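PDB 5ZKX: envelope glycoprotein from Bourbon virus, which probably drives fusion of the viral and host membranes during entry, as a gp64-family (class III) fusion glycoprotein, here in its trimeric postfusion form. Local coordinates for residues A[105-108]-A[109-112]; A[280-283]-A[284-288]; A[312-315]-A[316-320]. One frame throughout, in Å; residues are numbered along the deposited sequence.

Contact 1: residues A[105-108]-A[109-112]; sequences SSIC and FVDW
Trp112 folds back on the 3-10 turn of residues 105-108 and gives its indole N-H to the carbonyl of Ile107, closing a compact loop between strands 100-101 and 116-118 of this gp64-family glycoprotein. The bond from Trp112 NE1 to Ile107 O is 2.9 Å long. At Ile107 O the C=O...N angle is 178°, so the donor stands almost straight out from the carbonyl, whereas the oxygen is tilted 20° out of the indole plane. Chi1 of -54° turns CG of Trp112 away from its own carbonyl carbon and carries the ring back toward the 3-10 turn. The six-membered ring also meets this turn at its rim, Trp112 CZ2 lying 3.4 Å from Cys108 O. Two successive carbonyls therefore line one edge of the indole, the first facing its N-H and the second its C-H border. The other ring of the loop behaves differently: Phe109 lays a face over the Cys108 carbonyl, with CG 3.2 Å from Cys108 O, and its CE2 reaches the Cys108 CB. A weak bond from Phe109 N to Ser106 O closes the backbone turn. The side chains of Ile107 and Val110 cross at an angle; chi1 sets CG1 of Ile107 opposite its backbone N, and the bend at chi2 then brings the terminal methyl to the valine. Outside the loop, Cys108 is tied by a disulfide to Cys137 in strand 134-148. Trp112 makes edge-to-face contacts with Tyr51 and Trp141, and Phe109 does so with Tyr55, which pins this surface loop to strands 44-58 and 134-148. The aliphatic contact comes down to one pair of methyls, Ile107 CD1 and Val110 CG2, 3.8 Å apart.

Contact 2: residues A[280-283]-A[284-288]; sequences HAAS and VYDVN
Ser283 caps the N-terminus of the long helix 284-329: its OG accepts the backbone N-H of Asp286, with Asp286 N 3.1 Å from Ser283 OG and an N-H...O angle of 152°. Chi1 of 76° sets the hydroxyl between the serine's own N and carbonyl carbon, where it can face the first turn. Ser283 O opens the regular helical pattern by accepting from Val287 N at 3.2 Å. Around this cap, Asp286 turns its carboxylate back toward the serine. A water joins the two side chains: it accepts from Ser283 OG at 2.6 Å and donates to Asp286 OD1 at 2.7 Å. The hydroxyl thus gives its proton to the water while receiving the backbone N-H. Tyr285 CB closes in on Ser283 OG at 3.6 Å, and the ring itself extends outward from the cap. The other carboxylate oxygen, Asp286 OD2, is gripped by the backbone N-H groups of Glu415 and Gly416 of the second subunit, which fixes the rotation of the group; the nearby helix N-terminus would probably also favour its negative charge. The buried cap marks the change from the extended segment 280-283, which follows the short helix 276-279, to helix 284-329, with the second and third subunits packed against segment 280-283 and the first turn of helix 284-329.

Contact 3: residues A[312-315]-A[316-320]; sequences FSVL and TKLMN
Val314 and Leu318, one helical turn apart, lie side by side and point the same way, with Val314 CG1 4.1 Å from Leu318 CD1. The leucine stem lies close over the preceding turn, its CG 3.3 Å from Val314 O, the carbonyl that accepts from Leu318 N. Thr316 takes another course: with OG1 between its backbone N and carbonyl carbon (chi1 59°), the hydroxyl turns back along the helix and donates to Ser313 O at 2.9 Å. The same turn sets its methyl, CG2, 3.2 Å from Phe312 O. Lys317 N also donates to Ser313 O, at 3.2 Å, so this carbonyl is gripped twice. Both donors come from the same face of its plane; Thr316 OG1 approaches at a C=O...O angle of 115°, far more bent than the 151° of the amide. These are the i to i+4 bonds of an alpha-helix with a threonine hydroxyl added, in the long helix 284-329, whose copies pack together in the postfusion trimer. Toward the trimer interior, Phe312 meets Phe312 of both other subunits edge-to-face, and Met319 packs on Met319 of the third subunit. Lys317 runs fully extended beyond CG along the flank of Ser313: its CG passes the Ser313 carbonyl, and its CE lies 3.8 Å from Ser313 OG. That serine hydroxyl looks to a neighbour, being hydrogen-bonded to Tyr18 O and Glu20 OE2 of the second subunit. Met319 repeats the leucine's habit one residue on. Its chain leaves anti to its own carbonyl carbon, which brings CG within 3.2 Å of Leu315 O, the acceptor of the 2.8 Å bond from Met319 N, before the chain bends at the sulfur.

Contact 1 is a surface feature; contacts 2 and 3 are buried and share helix 284-329, the former at its start and the latter well along it, with centres 48 Å apart. Contacts 1 and 3 lie on opposite sides of the chain's centre, 99 Å between their centres. The chemistry follows the location. The loop of contact 1 relies on aromatic rings and a disulfide within its own chain, and no other subunit touches it. Contact 2 caps a helix end with a hydroxyl, backed by a water and a carboxylate that also binds a neighbouring subunit. Contact 3, in the helix's later half, adds a threonine hydroxyl to regular backbone bonding, with apolar and polar side chains at the trimer interface.

Contact 1: residues A[105-108]-A[109-112]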
# COMPACT_ATOMS: atom_id res chain seq x y z
N SER A 105 36.04 28.00 34.69
CA SER A 105 34.66 28.24 34.28
C SER A 105 34.56 29.28 33.18
O SER A 105 33.51 29.38 32.53
CB SER A 105 33.82 28.68 35.48
OG SER A 105 34.09 30.02 35.81
N SER A 106 35.62 30.07 32.95
CA SER A 106 35.64 30.98 31.82
C SER A 106 35.58 30.23 30.49
O SER A 106 35.30 30.85 29.46
CB SER A 106 36.89 31.86 31.85
OG SER A 106 38.03 31.15 31.38
N ILE A 107 35.82 28.92 30.50
CA ILE A 107 35.71 28.10 29.31
C ILE A 107 34.31 28.09 28.71
O ILE A 107 34.15 27.71 27.55
CB ILE A 107 36.13 26.67 29.67
CG1 ILE A 107 36.46 25.81 28.45
CG2 ILE A 107 35.03 25.97 30.40
CD1 ILE A 107 37.54 26.36 27.58
N CYS A 108 33.29 28.56 29.45
CA CYS A 108 31.91 28.52 28.96
C CYS A 108 31.65 29.51 27.85
O CYS A 108 30.60 29.41 27.20
CB CYS A 108 30.93 28.75 30.11
SG CYS A 108 30.31 27.24 30.92
N PHE A 109 32.54 30.48 27.62
CA PHE A 109 32.41 31.45 26.52
C PHE A 109 33.82 31.69 25.99
O PHE A 109 34.56 32.54 26.50
CB PHE A 109 31.76 32.75 26.99
CG PHE A 109 30.53 32.55 27.83
CD1 PHE A 109 29.28 32.47 27.23
CD2 PHE A 109 30.61 32.45 29.20
CE1 PHE A 109 28.14 32.29 28.00
CE2 PHE A 109 29.47 32.26 29.97
CZ PHE A 109 28.24 32.18 29.37
N VAL A 110 34.20 30.93 24.96
CA VAL A 110 35.55 30.98 24.43
C VAL A 110 35.61 31.22 22.92
O VAL A 110 36.62 31.76 22.43
CB VAL A 110 36.32 29.69 24.81
CG1 VAL A 110 37.41 29.32 23.81
CG2 VAL A 110 36.92 29.83 26.20
N ASP A 111 34.54 30.94 22.17
CA ASP A 111 34.58 30.82 20.71
C ASP A 111 35.52 29.67 20.32
O ASP A 111 36.59 29.86 19.73
CB ASP A 111 34.97 32.14 20.05
CG ASP A 111 34.77 32.13 18.55
OD1 ASP A 111 33.62 31.98 18.10
OD2 ASP A 111 35.78 32.28 17.83
N TRP A 112 35.07 28.47 20.70
CA TRP A 112 35.95 27.32 20.89
C TRP A 112 36.70 26.90 19.63
O TRP A 112 37.69 26.16 19.75
CB TRP A 112 35.15 26.14 21.42
CG TRP A 112 34.37 26.45 22.65
CD1 TRP A 112 34.79 26.33 23.94
CD2 TRP A 112 33.02 26.94 22.72
NE1 TRP A 112 33.79 26.71 24.81
CE2 TRP A 112 32.70 27.09 24.08
CE3 TRP A 112 32.06 27.27 21.76
CZ2 TRP A 112 31.45 27.55 24.51
CZ3 TRP A 112 30.82 27.72 22.18
CH2 TRP A 112 30.53 27.86 23.54

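Contact 2: residues A[280-283]-A[284-288]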
# COMPACT_ATOMS: atom_id res chain seq x y z
N HIS A 280 1.87 10.38 2.96
CA HIS A 280 1.02 9.51 3.76
C HIS A 280 1.01 8.10 3.19
O HIS A 280 0.95 7.91 1.97
CB HIS A 280 -0.40 10.07 3.83
CG HIS A 280 -0.49 11.41 4.49
ND1 HIS A 280 -1.62 12.20 4.40
CD2 HIS A 280 0.39 12.09 5.24
CE1 HIS A 280 -1.42 13.32 5.08
NE2 HIS A 280 -0.20 13.28 5.60
N ALA A 281 1.06 7.12 4.08
CA ALA A 281 1.12 5.73 3.67
C ALA A 281 -0.27 5.22 3.32
O ALA A 281 -1.30 5.80 3.69
CB ALA A 281 1.74 4.88 4.77
N ALA A 282 -0.30 4.11 2.58
CA ALA A 282 -1.54 3.44 2.24
C ALA A 282 -1.83 2.35 3.26
O ALA A 282 -0.93 1.61 3.66
CB ALA A 282 -1.47 2.85 0.84
N SER A 283 -3.08 2.26 3.68
CA SER A 283 -3.44 1.30 4.72
C SER A 283 -3.60 -0.10 4.14
O SER A 283 -3.85 -0.28 2.94
CB SER A 283 -4.73 1.73 5.42
OG SER A 283 -5.86 1.45 4.61
N VAL A 284 -3.45 -1.09 5.02
CA VAL A 284 -3.71 -2.49 4.66
C VAL A 284 -5.10 -2.63 4.06
O VAL A 284 -5.32 -3.45 3.15
CB VAL A 284 -3.54 -3.39 5.90
CG1 VAL A 284 -4.18 -4.75 5.69
CG2 VAL A 284 -2.06 -3.53 6.24
N TYR A 285 -6.06 -1.83 4.53
CA TYR A 285 -7.41 -1.91 4.01
C TYR A 285 -7.48 -1.41 2.57
O TYR A 285 -8.23 -1.95 1.75
CB TYR A 285 -8.37 -1.11 4.89
CG TYR A 285 -9.80 -1.21 4.43
CD1 TYR A 285 -10.33 -0.25 3.59
CD2 TYR A 285 -10.60 -2.27 4.82
CE1 TYR A 285 -11.63 -0.34 3.15
CE2 TYR A 285 -11.91 -2.37 4.38
CZ TYR A 285 -12.41 -1.40 3.54
OH TYR A 285 -13.71 -1.47 3.10
N ASP A 286 -6.71 -0.37 2.25
CA ASP A 286 -6.69 0.14 0.88
C ASP A 286 -6.17 -0.92 -0.08
O ASP A 286 -6.76 -1.16 -1.14
CB ASP A 286 -5.84 1.40 0.80
CG ASP A 286 -6.43 2.55 1.57
OD1 ASP A 286 -7.59 2.43 2.02
OD2 ASP A 286 -5.74 3.58 1.74
N VAL A 287 -5.07 -1.58 0.28
CA VAL A 287 -4.48 -2.59 -0.59
C VAL A 287 -5.41 -3.80 -0.71
O VAL A 287 -5.54 -4.39 -1.78
CB VAL A 287 -3.09 -2.98 -0.08
CG1 VAL A 287 -2.50 -4.13 -0.89
CG2 VAL A 287 -2.16 -1.78 -0.14
N ASN A 288 -6.07 -4.17 0.39
CA ASN A 288 -7.05 -5.25 0.33
C ASN A 288 -8.24 -4.87 -0.53
O ASN A 288 -8.87 -5.76 -1.13
CB ASN A 288 -7.50 -5.62 1.74
CG ASN A 288 -6.59 -6.66 2.39
OD1 ASN A 288 -5.80 -7.31 1.73
ND2 ASN A 288 -6.72 -6.81 3.71
O HOH W 1 -7.80 3.13 4.66

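Contact 3: residues A[312-315]-A[316-320]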
# COMPACT_ATOMS: atom_id res chain seq x y z
N PHE A 312 -17.35 -20.77 -29.45
CA PHE A 312 -16.56 -21.75 -30.19
C PHE A 312 -17.22 -23.12 -30.20
O PHE A 312 -17.10 -23.86 -31.18
CB PHE A 312 -15.15 -21.84 -29.60
CG PHE A 312 -14.17 -20.90 -30.24
CD1 PHE A 312 -13.76 -21.08 -31.54
CD2 PHE A 312 -13.64 -19.84 -29.52
CE1 PHE A 312 -12.85 -20.22 -32.13
CE2 PHE A 312 -12.73 -18.98 -30.09
CZ PHE A 312 -12.34 -19.17 -31.40
N SER A 313 -17.91 -23.48 -29.11
CA SER A 313 -18.63 -24.75 -29.08
C SER A 313 -19.79 -24.74 -30.06
O SER A 313 -20.04 -25.73 -30.75
CB SER A 313 -19.12 -25.04 -27.66
OG SER A 313 -19.78 -26.29 -27.59
N VAL A 314 -20.50 -23.62 -30.14
CA VAL A 314 -21.59 -23.48 -31.10
C VAL A 314 -21.06 -23.57 -32.52
O VAL A 314 -21.67 -24.20 -33.39
CB VAL A 314 -22.35 -22.17 -30.85
CG1 VAL A 314 -23.20 -21.79 -32.06
CG2 VAL A 314 -23.21 -22.29 -29.60
N LEU A 315 -19.90 -22.95 -32.78
CA LEU A 315 -19.35 -22.96 -34.13
C LEU A 315 -18.95 -24.37 -34.55
O LEU A 315 -19.20 -24.76 -35.70
CB LEU A 315 -18.14 -22.03 -34.21
CG LEU A 315 -18.43 -20.53 -34.24
CD1 LEU A 315 -17.19 -19.77 -34.67
CD2 LEU A 315 -19.60 -20.22 -35.16
N THR A 316 -18.34 -25.14 -33.65
CA THR A 316 -17.93 -26.49 -34.03
C THR A 316 -19.12 -27.40 -34.28
O THR A 316 -19.05 -28.29 -35.12
CB THR A 316 -17.02 -27.10 -32.95
OG1 THR A 316 -17.72 -27.15 -31.70
CG2 THR A 316 -15.76 -26.27 -32.79
N LYS A 317 -20.22 -27.18 -33.55
CA LYS A 317 -21.43 -27.95 -33.81
C LYS A 317 -22.02 -27.60 -35.17
O LYS A 317 -22.43 -28.49 -35.92
CB LYS A 317 -22.45 -27.71 -32.70
CG LYS A 317 -21.99 -28.18 -31.33
CD LYS A 317 -23.06 -27.96 -30.28
CE LYS A 317 -22.59 -28.46 -28.92
NZ LYS A 317 -23.59 -28.17 -27.86
N LEU A 318 -22.08 -26.31 -35.49
CA LEU A 318 -22.57 -25.90 -36.80
C LEU A 318 -21.68 -26.43 -37.91
O LEU A 318 -22.17 -26.97 -38.91
CB LEU A 318 -22.66 -24.37 -36.86
CG LEU A 318 -23.66 -23.69 -35.93
CD1 LEU A 318 -23.59 -22.18 -36.08
CD2 LEU A 318 -25.07 -24.18 -36.22
N MET A 319 -20.36 -26.29 -37.75
CA MET A 319 -19.43 -26.70 -38.80
C MET A 319 -19.42 -28.22 -38.97
O MET A 319 -19.22 -28.71 -40.08
CB MET A 319 -18.03 -26.18 -38.49
CG MET A 319 -17.89 -24.67 -38.64
SD MET A 319 -16.22 -24.06 -38.36
CE MET A 319 -15.34 -24.80 -39.73
N ASN A 320 -19.61 -28.97 -37.88
CA ASN A 320 -19.70 -30.42 -37.99
C ASN A 320 -20.87 -30.84 -38.88
O ASN A 320 -20.73 -31.70 -39.75
CB ASN A 320 -19.82 -31.05 -36.60
CG ASN A 320 -18.47 -31.40 -36.00
OD1 ASN A 320 -17.47 -31.53 -36.70
ND2 ASN A 320 -18.44 -31.56 -34.68